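Local coordinates for protein ribonucleoside-diphosphate reductase (Pseudomonas aeruginosa, PDB 5IM3) that probably reduces ribonucleoside diphosphates to the deoxyribonucleotides that DNA synthesis requires, under allosteric control by bound nucleotides such as dATP, at residues A[291-295]-A[345-351]; A[486-490]-A[567-571]; A[806-812]-A[846-850]; A[851-856]-A[878-882]. All blocks are in the same frame, centred on the assembly; numbering follows the deposited sequence.

Contact 1. Residues A[291-295]-A[345-351]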
loop_
_atom_site.group_PDB
_atom_site.type_symbol
_atom_site.label_atom_id
_atom_site.label_comp_id
_atom_site.label_asym_id
_atom_site.label_seq_id
_atom_site.Cartn_x
_atom_site.Cartn_y
_atom_site.Cartn_z
ATOM N N ARG A 291 -6.341 -34.643 -50.225
ATOM C CA ARG A 291 -6.687 -33.657 -49.207
ATOM C C ARG A 291 -6.188 -34.045 -47.822
ATOM O O ARG A 291 -6.232 -33.209 -46.914
ATOM C CB ARG A 291 -8.199 -33.437 -49.195
ATOM C CG ARG A 291 -8.749 -33.153 -50.584
ATOM C CD ARG A 291 -10.147 -32.574 -50.549
ATOM N NE ARG A 291 -10.726 -32.502 -51.887
ATOM C CZ ARG A 291 -11.859 -31.873 -52.179
ATOM N NH1 ARG A 291 -12.538 -31.248 -51.227
ATOM N NH2 ARG A 291 -12.310 -31.863 -53.426
ATOM N N ASP A 292 -5.703 -35.276 -47.641
ATOM C CA ASP A 292 -5.024 -35.627 -46.398
ATOM C C ASP A 292 -3.734 -34.835 -46.226
ATOM O O ASP A 292 -3.295 -34.600 -45.094
ATOM C CB ASP A 292 -4.725 -37.127 -46.366
ATOM C CG ASP A 292 -5.920 -37.955 -45.939
ATOM O OD1 ASP A 292 -7.016 -37.382 -45.761
ATOM O OD2 ASP A 292 -5.764 -39.184 -45.782
ATOM N N GLN A 293 -3.113 -34.419 -47.330
ATOM C CA GLN A 293 -1.881 -33.644 -47.260
ATOM C C GLN A 293 -2.096 -32.251 -46.679
ATOM O O GLN A 293 -1.112 -31.586 -46.334
ATOM C CB GLN A 293 -1.257 -33.530 -48.655
ATOM C CG GLN A 293 -1.082 -34.860 -49.390
ATOM C CD GLN A 293 -0.204 -35.841 -48.636
ATOM O OE1 GLN A 293 -0.641 -36.462 -47.668
ATOM N NE2 GLN A 293 1.043 -35.981 -49.074
ATOM N N GLN A 294 -3.346 -31.800 -46.557
ATOM C CA GLN A 294 -3.630 -30.457 -46.068
ATOM C C GLN A 294 -3.431 -30.319 -44.565
ATOM O O GLN A 294 -3.310 -29.193 -44.073
ATOM C CB GLN A 294 -5.070 -30.063 -46.414
ATOM C CG GLN A 294 -5.409 -30.147 -47.894
ATOM C CD GLN A 294 -6.895 -30.018 -48.159
ATOM O OE1 GLN A 294 -7.703 -29.965 -47.229
ATOM N NE2 GLN A 294 -7.266 -29.972 -49.433
ATOM N N PHE A 295 -3.379 -31.428 -43.834
ATOM C CA PHE A 295 -3.489 -31.391 -42.383
ATOM C C PHE A 295 -2.209 -30.895 -41.727
ATOM O O PHE A 295 -1.107 -31.345 -42.059
ATOM C CB PHE A 295 -3.831 -32.776 -41.840
ATOM C CG PHE A 295 -5.285 -33.121 -41.936
ATOM C CD1 PHE A 295 -6.212 -32.485 -41.129
ATOM C CD2 PHE A 295 -5.725 -34.089 -42.822
ATOM C CE1 PHE A 295 -7.551 -32.801 -41.210
ATOM C CE2 PHE A 295 -7.062 -34.409 -42.907
ATOM C CZ PHE A 295 -7.977 -33.764 -42.102
ATOM N N TYR A 345 -19.182 -32.744 -48.848
ATOM C CA TYR A 345 -17.872 -33.320 -48.568
ATOM C C TYR A 345 -16.758 -32.453 -49.140
ATOM O O TYR A 345 -15.733 -32.236 -48.485
ATOM C CB TYR A 345 -17.784 -34.738 -49.131
ATOM C CG TYR A 345 -16.360 -35.205 -49.329
ATOM C CD1 TYR A 345 -15.611 -35.686 -48.263
ATOM C CD2 TYR A 345 -15.762 -35.152 -50.580
ATOM C CE1 TYR A 345 -14.307 -36.105 -48.440
ATOM C CE2 TYR A 345 -14.464 -35.568 -50.771
ATOM C CZ TYR A 345 -13.739 -36.045 -49.700
ATOM O OH TYR A 345 -12.441 -36.460 -49.898
ATOM N N ASN A 346 -16.939 -31.955 -50.366
ATOM C CA ASN A 346 -15.915 -31.117 -50.979
ATOM C C ASN A 346 -15.708 -29.834 -50.186
ATOM O O ASN A 346 -14.575 -29.366 -50.033
ATOM C CB ASN A 346 -16.297 -30.796 -52.422
ATOM C CG ASN A 346 -16.134 -31.988 -53.344
ATOM O OD1 ASN A 346 -15.298 -32.862 -53.107
ATOM N ND2 ASN A 346 -16.932 -32.028 -54.405
ATOM N N LEU A 347 -16.792 -29.250 -49.669
ATOM C CA LEU A 347 -16.661 -28.019 -48.900
ATOM C C LEU A 347 -15.917 -28.261 -47.591
ATOM O O LEU A 347 -15.084 -27.444 -47.182
ATOM C CB LEU A 347 -18.043 -27.423 -48.626
ATOM C CG LEU A 347 -18.033 -25.965 -48.165
ATOM C CD1 LEU A 347 -17.609 -25.047 -49.310
ATOM C CD2 LEU A 347 -19.388 -25.557 -47.618
ATOM N N LEU A 348 -16.196 -29.385 -46.926
ATOM C CA LEU A 348 -15.585 -29.671 -45.633
ATOM C C LEU A 348 -14.129 -30.107 -45.779
ATOM O O LEU A 348 -13.242 -29.560 -45.115
ATOM C CB LEU A 348 -16.392 -30.750 -44.907
ATOM C CG LEU A 348 -17.781 -30.344 -44.410
ATOM C CD1 LEU A 348 -18.540 -31.563 -43.913
ATOM C CD2 LEU A 348 -17.679 -29.300 -43.307
ATOM N N SER A 349 -13.869 -31.088 -46.644
ATOM C CA SER A 349 -12.529 -31.652 -46.773
ATOM C C SER A 349 -11.512 -30.651 -47.312
ATOM O O SER A 349 -10.309 -30.845 -47.109
ATOM C CB SER A 349 -12.566 -32.883 -47.683
ATOM O OG SER A 349 -13.082 -32.555 -48.962
ATOM N N SER A 350 -11.961 -29.601 -47.996
ATOM C CA SER A 350 -11.069 -28.565 -48.499
ATOM C C SER A 350 -10.786 -27.476 -47.475
ATOM O O SER A 350 -9.940 -26.612 -47.734
ATOM C CB SER A 350 -11.665 -27.921 -49.751
ATOM O OG SER A 350 -12.810 -27.155 -49.421
ATOM N N PHE A 351 -11.475 -27.491 -46.334
ATOM C CA PHE A 351 -11.354 -26.479 -45.290
ATOM C C PHE A 351 -11.917 -25.128 -45.717
ATOM O O PHE A 351 -11.641 -24.114 -45.068
ATOM C CB PHE A 351 -9.899 -26.301 -44.831
ATOM C CG PHE A 351 -9.245 -27.563 -44.319
ATOM C CD1 PHE A 351 -9.975 -28.724 -44.112
ATOM C CD2 PHE A 351 -7.888 -27.576 -44.037
ATOM C CE1 PHE A 351 -9.360 -29.869 -43.643
ATOM C CE2 PHE A 351 -7.272 -28.719 -43.568
ATOM C CZ PHE A 351 -8.006 -29.864 -43.369
#
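Arg291, Phe351 and Gln294 give up most of the surface here, where a 3-10 turn meets the C-terminal end of a helix. Arginine suits such a partner: the carbonyl oxygens of a last helical turn carry partial negative charge, and a long cationic side chain can reach them. Arg291 extends its guanidinium so that NH1 lies 3.0 Å from Asn346 O and 2.7 Å from Ser349 OG, both weak hydrogen bonds because the angles are strained. Ser349 OG in turn donates to Tyr345 O (2.7 Å), so the small hydroxyl links the arginine to the helix backbone. The helix closes in a Schellman motif, and Phe351, with its positive phi, turns the chain out of it. Its ring reaches back across the gap, where the aliphatic part of Gln294 packs against it (CB to Phe351 CE2, 3.8 Å). Beside it the edge of Phe351 points into the face of Phe295 in a T-shaped pair, with centroids 5.4 Å apart and planes at 64°. The contact thus joins the turn between helices 280-286 and 297-307 to the end of helix 337-349. Helix 319-330 packs alongside both through Gln320, while Leu347 and Leu348 face helix 620-640 and strand 353-355.

Contact 2. Residues A[486-490]-A[567-571]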
loop_
_atom_site.group_PDB
_atom_site.type_symbol
_atom_site.label_atom_id
_atom_site.label_comp_id
_atom_site.label_asym_id
_atom_site.label_seq_id
_atom_site.Cartn_x
_atom_site.Cartn_y
_atom_site.Cartn_z
ATOM N N TRP A 486 -27.538 -7.224 -19.185
ATOM C CA TRP A 486 -28.471 -6.938 -20.277
ATOM C C TRP A 486 -28.818 -5.451 -20.163
ATOM O O TRP A 486 -29.723 -5.064 -19.424
ATOM C CB TRP A 486 -29.695 -7.848 -20.169
ATOM C CG TRP A 486 -30.597 -7.879 -21.367
ATOM C CD1 TRP A 486 -31.923 -7.560 -21.399
ATOM C CD2 TRP A 486 -30.246 -8.271 -22.701
ATOM N NE1 TRP A 486 -32.420 -7.725 -22.670
ATOM C CE2 TRP A 486 -31.411 -8.161 -23.488
ATOM C CE3 TRP A 486 -29.064 -8.703 -23.305
ATOM C CZ2 TRP A 486 -31.426 -8.466 -24.850
ATOM C CZ3 TRP A 486 -29.079 -9.003 -24.661
ATOM C CH2 TRP A 486 -30.251 -8.880 -25.416
ATOM N N ILE A 487 -28.085 -4.616 -20.891
ATOM C CA ILE A 487 -28.009 -3.184 -20.610
ATOM C C ILE A 487 -28.929 -2.440 -21.574
ATOM O O ILE A 487 -28.717 -2.519 -22.793
ATOM C CB ILE A 487 -26.570 -2.662 -20.726
ATOM C CG1 ILE A 487 -25.626 -3.505 -19.866
ATOM C CG2 ILE A 487 -26.511 -1.193 -20.298
ATOM C CD1 ILE A 487 -24.159 -3.212 -20.110
ATOM N N PRO A 488 -29.926 -1.702 -21.087
ATOM C CA PRO A 488 -30.705 -0.840 -21.983
ATOM C C PRO A 488 -29.923 0.404 -22.375
ATOM O O PRO A 488 -29.069 0.892 -21.630
ATOM C CB PRO A 488 -31.941 -0.473 -21.149
ATOM C CG PRO A 488 -31.910 -1.375 -19.946
ATOM C CD PRO A 488 -30.482 -1.717 -19.723
ATOM N N ASP A 489 -30.237 0.924 -23.565
ATOM C CA ASP A 489 -29.601 2.153 -24.031
ATOM C C ASP A 489 -29.769 3.279 -23.020
ATOM O O ASP A 489 -28.861 4.097 -22.834
ATOM C CB ASP A 489 -30.187 2.570 -25.382
ATOM C CG ASP A 489 -29.561 1.829 -26.549
ATOM O OD1 ASP A 489 -28.797 0.870 -26.313
ATOM O OD2 ASP A 489 -29.837 2.207 -27.706
ATOM N N LEU A 490 -30.926 3.335 -22.356
ATOM C CA LEU A 490 -31.209 4.445 -21.455
ATOM C C LEU A 490 -30.193 4.510 -20.324
ATOM O O LEU A 490 -29.806 5.601 -19.893
ATOM C CB LEU A 490 -32.626 4.318 -20.896
ATOM C CG LEU A 490 -33.132 5.485 -20.049
ATOM C CD1 LEU A 490 -33.206 6.757 -20.871
ATOM C CD2 LEU A 490 -34.490 5.152 -19.466
ATOM N N ASP A 567 -30.959 -3.050 -26.537
ATOM C CA ASP A 567 -31.754 -2.333 -27.527
ATOM C C ASP A 567 -31.267 -2.553 -28.957
ATOM O O ASP A 567 -32.100 -2.766 -29.851
ATOM C CB ASP A 567 -31.782 -0.845 -27.175
ATOM C CG ASP A 567 -32.662 -0.559 -25.965
ATOM O OD1 ASP A 567 -33.748 -1.168 -25.862
ATOM O OD2 ASP A 567 -32.266 0.261 -25.111
ATOM N N PRO A 568 -29.961 -2.510 -29.241
ATOM C CA PRO A 568 -29.524 -2.889 -30.595
ATOM C C PRO A 568 -29.849 -4.335 -30.943
ATOM O O PRO A 568 -30.149 -4.627 -32.106
ATOM C CB PRO A 568 -28.009 -2.623 -30.576
ATOM C CG PRO A 568 -27.637 -2.487 -29.147
ATOM C CD PRO A 568 -28.850 -1.959 -28.445
ATOM N N CYS A 569 -29.813 -5.250 -29.967
ATOM C CA CYS A 569 -30.201 -6.631 -30.241
ATOM C C CYS A 569 -31.667 -6.741 -30.639
ATOM O O CYS A 569 -32.032 -7.631 -31.413
ATOM C CB CYS A 569 -29.938 -7.515 -29.020
ATOM S SG CYS A 569 -28.203 -7.776 -28.618
ATOM N N ASN A 570 -32.522 -5.863 -30.117
ATOM C CA ASN A 570 -33.952 -5.952 -30.393
ATOM C C ASN A 570 -34.370 -5.098 -31.581
ATOM O O ASN A 570 -35.154 -5.550 -32.421
ATOM C CB ASN A 570 -34.763 -5.543 -29.157
ATOM C CG ASN A 570 -34.996 -6.696 -28.204
ATOM O OD1 ASN A 570 -35.885 -7.519 -28.416
ATOM N ND2 ASN A 570 -34.202 -6.759 -27.142
ATOM N N LEU A 571 -33.863 -3.865 -31.664
ATOM C CA LEU A 571 -34.242 -2.977 -32.757
ATOM C C LEU A 571 -33.761 -3.499 -34.104
ATOM O O LEU A 571 -34.376 -3.205 -35.134
ATOM C CB LEU A 571 -33.686 -1.576 -32.504
ATOM C CG LEU A 571 -34.369 -0.801 -31.376
ATOM C CD1 LEU A 571 -33.545 0.405 -30.969
ATOM C CD2 LEU A 571 -35.758 -0.368 -31.808
HETATM O O HOH W 1 -28.942 -1.481 -25.062
HETATM O O HOH W 2 -33.347 2.037 -23.592
#
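Two neighbouring parallel strands of the reductase's alpha-beta barrel, 482-487 and 562-565, each lead straight into a helix, and this contact binds those two strand-to-helix junctions together. Pro488 occupies the N-cap position of the helix starting at Asp489 and has no polar side chain with which to cap it. Asp567 supplies an acceptor from the other junction: its OD2 takes a hydrogen bond from Asp489 N (2.6 Å) and another from water 2 (2.6 Å), which itself accepts from Leu490 N (3.0 Å). An anion suits first-turn amides, which lack backbone carbonyl partners. Water 1 ties the backbones together, donating to Ile487 O (2.5 Å) and Asp489 OD1 (2.7 Å) and accepting from Asp567 N (3.0 Å). The carboxylates approach closely, Asp489 OD1 to Asp567 OD2 being 3.7 Å, but Asp489 also has a salt bridge to Arg735. The broad indole of Trp486 packs on Cys569 (CH2 to CB, 3.9 Å). Helix 517-532 lies against Pro488 and Leu490, and helix 724-735 against Pro568 and Leu571.

Contact 3. Residues A[806-812]-A[846-850]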
loop_
_atom_site.group_PDB
_atom_site.type_symbol
_atom_site.label_atom_id
_atom_site.label_comp_id
_atom_site.label_asym_id
_atom_site.label_seq_id
_atom_site.Cartn_x
_atom_site.Cartn_y
_atom_site.Cartn_z
ATOM N N ASN A 806 4.471 -18.552 -35.149
ATOM C CA ASN A 806 3.559 -18.065 -36.181
ATOM C C ASN A 806 4.109 -18.378 -37.570
ATOM O O ASN A 806 5.135 -17.809 -37.969
ATOM C CB ASN A 806 3.343 -16.560 -36.010
ATOM C CG ASN A 806 2.362 -15.982 -37.016
ATOM O OD1 ASN A 806 2.124 -16.554 -38.081
ATOM N ND2 ASN A 806 1.796 -14.829 -36.682
ATOM N N PRO A 807 3.469 -19.274 -38.330
ATOM C CA PRO A 807 4.003 -19.612 -39.661
ATOM C C PRO A 807 4.076 -18.429 -40.609
ATOM O O PRO A 807 4.945 -18.408 -41.491
ATOM C CB PRO A 807 3.022 -20.680 -40.169
ATOM C CG PRO A 807 2.388 -21.235 -38.947
ATOM C CD PRO A 807 2.301 -20.097 -37.982
ATOM N N TYR A 808 3.190 -17.443 -40.462
ATOM C CA TYR A 808 3.233 -16.279 -41.341
ATOM C C TYR A 808 4.406 -15.371 -40.985
ATOM O O TYR A 808 5.042 -14.790 -41.874
ATOM C CB TYR A 808 1.911 -15.515 -41.264
ATOM C CG TYR A 808 0.725 -16.299 -41.784
ATOM C CD1 TYR A 808 0.053 -17.201 -40.968
ATOM C CD2 TYR A 808 0.275 -16.136 -43.088
ATOM C CE1 TYR A 808 -1.031 -17.919 -41.436
ATOM C CE2 TYR A 808 -0.808 -16.851 -43.564
ATOM C CZ TYR A 808 -1.457 -17.740 -42.733
ATOM O OH TYR A 808 -2.539 -18.453 -43.200
ATOM N N LEU A 809 4.711 -15.245 -39.691
ATOM C CA LEU A 809 5.836 -14.415 -39.268
ATOM C C LEU A 809 7.147 -14.949 -39.826
ATOM O O LEU A 809 7.958 -14.193 -40.377
ATOM C CB LEU A 809 5.893 -14.349 -37.741
ATOM C CG LEU A 809 7.147 -13.686 -37.156
ATOM C CD1 LEU A 809 7.294 -12.264 -37.668
ATOM C CD2 LEU A 809 7.097 -13.711 -35.639
ATOM N N VAL A 810 7.377 -16.256 -39.683
ATOM C CA VAL A 810 8.614 -16.850 -40.182
ATOM C C VAL A 810 8.705 -16.697 -41.695
ATOM O O VAL A 810 9.790 -16.476 -42.245
ATOM C CB VAL A 810 8.723 -18.327 -39.748
ATOM C CG1 VAL A 810 7.427 -19.073 -39.972
ATOM C CG2 VAL A 810 9.847 -19.026 -40.502
ATOM N N ARG A 811 7.574 -16.807 -42.392
ATOM C CA ARG A 811 7.592 -16.682 -43.846
ATOM C C ARG A 811 8.019 -15.280 -44.271
ATOM O O ARG A 811 8.785 -15.121 -45.229
ATOM C CB ARG A 811 6.216 -17.027 -44.417
ATOM C CG ARG A 811 6.177 -17.142 -45.932
ATOM C CD ARG A 811 4.903 -17.827 -46.404
ATOM N NE ARG A 811 3.701 -17.060 -46.076
ATOM C CZ ARG A 811 3.167 -16.125 -46.858
ATOM N NH1 ARG A 811 3.723 -15.822 -48.025
ATOM N NH2 ARG A 811 2.073 -15.484 -46.471
ATOM N N ASP A 812 7.544 -14.252 -43.564
ATOM C CA ASP A 812 7.942 -12.886 -43.891
ATOM C C ASP A 812 9.397 -12.631 -43.519
ATOM O O ASP A 812 10.112 -11.930 -44.242
ATOM C CB ASP A 812 7.029 -11.882 -43.184
ATOM C CG ASP A 812 5.742 -11.615 -43.946
ATOM O OD1 ASP A 812 5.762 -11.657 -45.193
ATOM O OD2 ASP A 812 4.710 -11.354 -43.293
ATOM N N ASP A 846 4.564 -3.853 -36.863
ATOM C CA ASP A 846 3.143 -3.525 -36.833
ATOM C C ASP A 846 2.289 -4.702 -37.292
ATOM O O ASP A 846 1.255 -5.000 -36.684
ATOM C CB ASP A 846 2.870 -2.303 -37.712
ATOM C CG ASP A 846 3.608 -1.067 -37.234
ATOM O OD1 ASP A 846 3.862 -0.966 -36.014
ATOM O OD2 ASP A 846 3.932 -0.198 -38.073
ATOM N N LEU A 847 2.710 -5.382 -38.361
ATOM C CA LEU A 847 1.903 -6.461 -38.921
ATOM C C LEU A 847 1.796 -7.639 -37.965
ATOM O O LEU A 847 0.775 -8.336 -37.960
ATOM C CB LEU A 847 2.496 -6.917 -40.254
ATOM C CG LEU A 847 1.819 -8.124 -40.910
ATOM C CD1 LEU A 847 0.370 -7.816 -41.242
ATOM C CD2 LEU A 847 2.588 -8.537 -42.156
ATOM N N TYR A 848 2.825 -7.882 -37.159
ATOM C CA TYR A 848 2.836 -8.988 -36.215
ATOM C C TYR A 848 2.739 -8.503 -34.775
ATOM O O TYR A 848 3.217 -9.156 -33.849
ATOM C CB TYR A 848 4.063 -9.861 -36.445
ATOM C CG TYR A 848 3.904 -10.610 -37.739
ATOM C CD1 TYR A 848 3.230 -11.813 -37.779
ATOM C CD2 TYR A 848 4.366 -10.082 -38.929
ATOM C CE1 TYR A 848 3.053 -12.489 -38.959
ATOM C CE2 TYR A 848 4.194 -10.751 -40.113
ATOM C CZ TYR A 848 3.534 -11.954 -40.127
ATOM O OH TYR A 848 3.357 -12.632 -41.310
ATOM N N ALA A 849 2.082 -7.364 -34.585
ATOM C CA ALA A 849 1.704 -6.955 -33.250
ATOM C C ALA A 849 0.743 -7.983 -32.672
ATOM O O ALA A 849 -0.079 -8.561 -33.381
ATOM C CB ALA A 849 1.060 -5.574 -33.278
ATOM N N THR A 850 0.882 -8.229 -31.377
ATOM C CA THR A 850 0.096 -9.222 -30.669
ATOM C C THR A 850 -1.169 -8.579 -30.083
ATOM O O THR A 850 -1.365 -7.364 -30.148
ATOM C CB THR A 850 1.011 -9.900 -29.641
ATOM O OG1 THR A 850 1.498 -11.129 -30.192
ATOM C CG2 THR A 850 0.329 -10.164 -28.312
#
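Asn806, at the N-cap of helix 807-815, accepts from Tyr808 N (OD1 to N, 2.8 Å) and more weakly from Leu809 N (OD1 to N, 3.3 Å), the usual work of asparagine in this position. Its ND2, hydrogen-bonded to Asn791, also lies 3.5 Å from Tyr848 CE1 at the edge of that ring. Tyr808 offers its backbone: its O is 2.8 Å from Tyr848 OH, while its own ring leads away to meet Tyr670. Leu809 sets its CA over the face of the Tyr848 ring, a CH-pi contact 3.8 Å from the centroid, and adds apolar cover through CB, 3.6 Å from Tyr848 CE1. One turn on, Asp812 places OD2 2.7 Å from Tyr848 OH and 3.7 Å from Leu847 CD2. Tyr848, just past the end of helix 842-847, therefore spans the gap with a flat ring that also stacks on Tyr670. Its buried hydroxyl has one proton and two oxygens in reach, Tyr808 O and Asp812 OD2, so it keeps polar company; His673 hydrogen-bonds Asp812 OD1.

Contact 4. Residues A[851-856]-A[878-882]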
loop_
_atom_site.group_PDB
_atom_site.type_symbol
_atom_site.label_atom_id
_atom_site.label_comp_id
_atom_site.label_asym_id
_atom_site.label_seq_id
_atom_site.Cartn_x
_atom_site.Cartn_y
_atom_site.Cartn_z
ATOM N N ALA A 851 -2.062 -9.410 -29.541
ATOM C CA ALA A 851 -3.347 -8.924 -29.047
ATOM C C ALA A 851 -3.196 -7.809 -28.016
ATOM O O ALA A 851 -3.966 -6.845 -28.018
ATOM C CB ALA A 851 -4.139 -10.086 -28.455
ATOM N N PHE A 852 -2.220 -7.927 -27.110
ATOM C CA PHE A 852 -2.069 -6.930 -26.056
ATOM C C PHE A 852 -1.261 -5.712 -26.484
ATOM O O PHE A 852 -1.156 -4.762 -25.702
ATOM C CB PHE A 852 -1.423 -7.555 -24.819
ATOM C CG PHE A 852 -2.418 -8.141 -23.864
ATOM C CD1 PHE A 852 -3.307 -7.321 -23.191
ATOM C CD2 PHE A 852 -2.468 -9.505 -23.639
ATOM C CE1 PHE A 852 -4.228 -7.846 -22.316
ATOM C CE2 PHE A 852 -3.388 -10.039 -22.761
ATOM C CZ PHE A 852 -4.271 -9.208 -22.100
ATOM N N GLU A 853 -0.694 -5.708 -27.691
ATOM C CA GLU A 853 -0.009 -4.529 -28.212
ATOM C C GLU A 853 -0.701 -3.991 -29.461
ATOM O O GLU A 853 -0.089 -3.265 -30.245
ATOM C CB GLU A 853 1.472 -4.826 -28.478
ATOM C CG GLU A 853 1.788 -6.235 -28.966
ATOM C CD GLU A 853 3.199 -6.683 -28.646
ATOM O OE1 GLU A 853 3.737 -6.278 -27.593
ATOM O OE2 GLU A 853 3.762 -7.461 -29.437
ATOM N N VAL A 854 -1.974 -4.333 -29.653
ATOM C CA VAL A 854 -2.862 -3.638 -30.578
ATOM C C VAL A 854 -3.845 -2.833 -29.741
ATOM O O VAL A 854 -4.478 -3.376 -28.826
ATOM C CB VAL A 854 -3.609 -4.611 -31.509
ATOM C CG1 VAL A 854 -4.583 -3.846 -32.401
ATOM C CG2 VAL A 854 -2.630 -5.402 -32.361
ATOM N N GLU A 855 -3.977 -1.548 -30.052
ATOM C CA GLU A 855 -4.888 -0.702 -29.297
ATOM C C GLU A 855 -6.318 -1.203 -29.451
ATOM O O GLU A 855 -6.739 -1.615 -30.537
ATOM C CB GLU A 855 -4.775 0.748 -29.756
ATOM C CG GLU A 855 -3.408 1.358 -29.511
ATOM C CD GLU A 855 -3.371 2.831 -29.839
ATOM O OE1 GLU A 855 -4.214 3.574 -29.293
ATOM O OE2 GLU A 855 -2.512 3.246 -30.646
ATOM N N THR A 856 -7.063 -1.167 -28.347
ATOM C CA THR A 856 -8.398 -1.754 -28.323
ATOM C C THR A 856 -9.329 -1.084 -29.324
ATOM O O THR A 856 -10.250 -1.726 -29.839
ATOM C CB THR A 856 -8.970 -1.656 -26.908
ATOM O OG1 THR A 856 -8.009 -2.163 -25.973
ATOM C CG2 THR A 856 -10.255 -2.460 -26.780
ATOM N N LEU A 878 -11.951 -8.511 -25.762
ATOM C CA LEU A 878 -11.207 -7.262 -25.757
ATOM C C LEU A 878 -9.964 -7.414 -24.896
ATOM O O LEU A 878 -10.010 -8.009 -23.814
ATOM C CB LEU A 878 -12.068 -6.104 -25.252
ATOM C CG LEU A 878 -13.201 -5.671 -26.188
ATOM C CD1 LEU A 878 -13.979 -4.529 -25.567
ATOM C CD2 LEU A 878 -12.675 -5.260 -27.556
ATOM N N TYR A 879 -8.853 -6.881 -25.399
ATOM C CA TYR A 879 -7.559 -6.965 -24.739
ATOM C C TYR A 879 -7.114 -5.557 -24.383
ATOM O O TYR A 879 -7.053 -4.682 -25.252
ATOM C CB TYR A 879 -6.537 -7.656 -25.642
ATOM C CG TYR A 879 -6.987 -9.027 -26.082
ATOM C CD1 TYR A 879 -7.816 -9.187 -27.184
ATOM C CD2 TYR A 879 -6.595 -10.162 -25.386
ATOM C CE1 TYR A 879 -8.236 -10.439 -27.584
ATOM C CE2 TYR A 879 -7.009 -11.418 -25.781
ATOM C CZ TYR A 879 -7.830 -11.550 -26.877
ATOM O OH TYR A 879 -8.243 -12.803 -27.266
ATOM N N ILE A 880 -6.817 -5.336 -23.108
ATOM C CA ILE A 880 -6.485 -4.014 -22.603
ATOM C C ILE A 880 -5.260 -4.146 -21.714
ATOM O O ILE A 880 -5.326 -4.771 -20.648
ATOM C CB ILE A 880 -7.649 -3.378 -21.832
ATOM C CG1 ILE A 880 -8.849 -3.188 -22.768
ATOM C CG2 ILE A 880 -7.207 -2.052 -21.215
ATOM C CD1 ILE A 880 -10.058 -2.556 -22.116
ATOM N N ALA A 881 -4.148 -3.568 -22.151
ATOM C CA ALA A 881 -2.991 -3.383 -21.293
ATOM C C ALA A 881 -3.046 -1.994 -20.672
ATOM O O ALA A 881 -3.656 -1.072 -21.220
ATOM C CB ALA A 881 -1.693 -3.569 -22.078
ATOM N N GLY A 882 -2.410 -1.854 -19.514
ATOM C CA GLY A 882 -2.507 -0.629 -18.746
ATOM C C GLY A 882 -3.517 -0.776 -17.629
ATOM O O GLY A 882 -3.263 -0.368 -16.492
#
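At the heart of this contact the ring of Tyr879 has Ala851 CB over one face, 3.8 Å from its centroid and only 9° off the ring normal; a methyl group is small enough to sit that squarely. The edge of Tyr879 is turned to the face of Phe852 in a T-shaped pair, planes at 86° and centroids 5.6 Å apart. Tyr879 CB also lies over that phenylalanine face, 4.3 Å from its centroid, and Ala881 CB comes within 4.2 Å of Phe852 CD1. Tyr879 and Ala881 project from the same side of strand 878-881, as alternation demands, whereas Ile880 points away towards helix 885-897. The strand pairs in parallel with 906-909 through backbone hydrogen bonds of Leu878 and Ile880, helix 885-897 bridging the two in a beta-alpha-beta unit. The carbonyl of Tyr879 faces the other edge, where Thr856 meets it: Thr856 OG1 donates to Tyr879 O at 2.8 Å, while Thr856 CG2 packs on Leu878 CD2 (3.8 Å). Farther out, Tyr879 OH hydrogen-bonds to Glu786.

How the contacts relate
Contacts 3 and 4 are the only pair that touch. Their centres are about 17 Å apart, residues 846-850 run directly into 851-856, and Ala849 CB packs 3.8 Å from Val854 CG2, so the two contacts are continuous in sequence as well as in space. Contact 1, within the all-alpha region, comes to about 11 Å of contact 3 at the nearest atoms. Contact 2 comes to about 12 Å of contact 4, and contacts 1 and 2 are farthest apart, with about 41 Å between centres. All four follow in series along the chain, and contacts 2, 3 and 4 belong to the barrel domain. None lies at a dATP pocket: each joins elements of the framework away from the nucleotide sites.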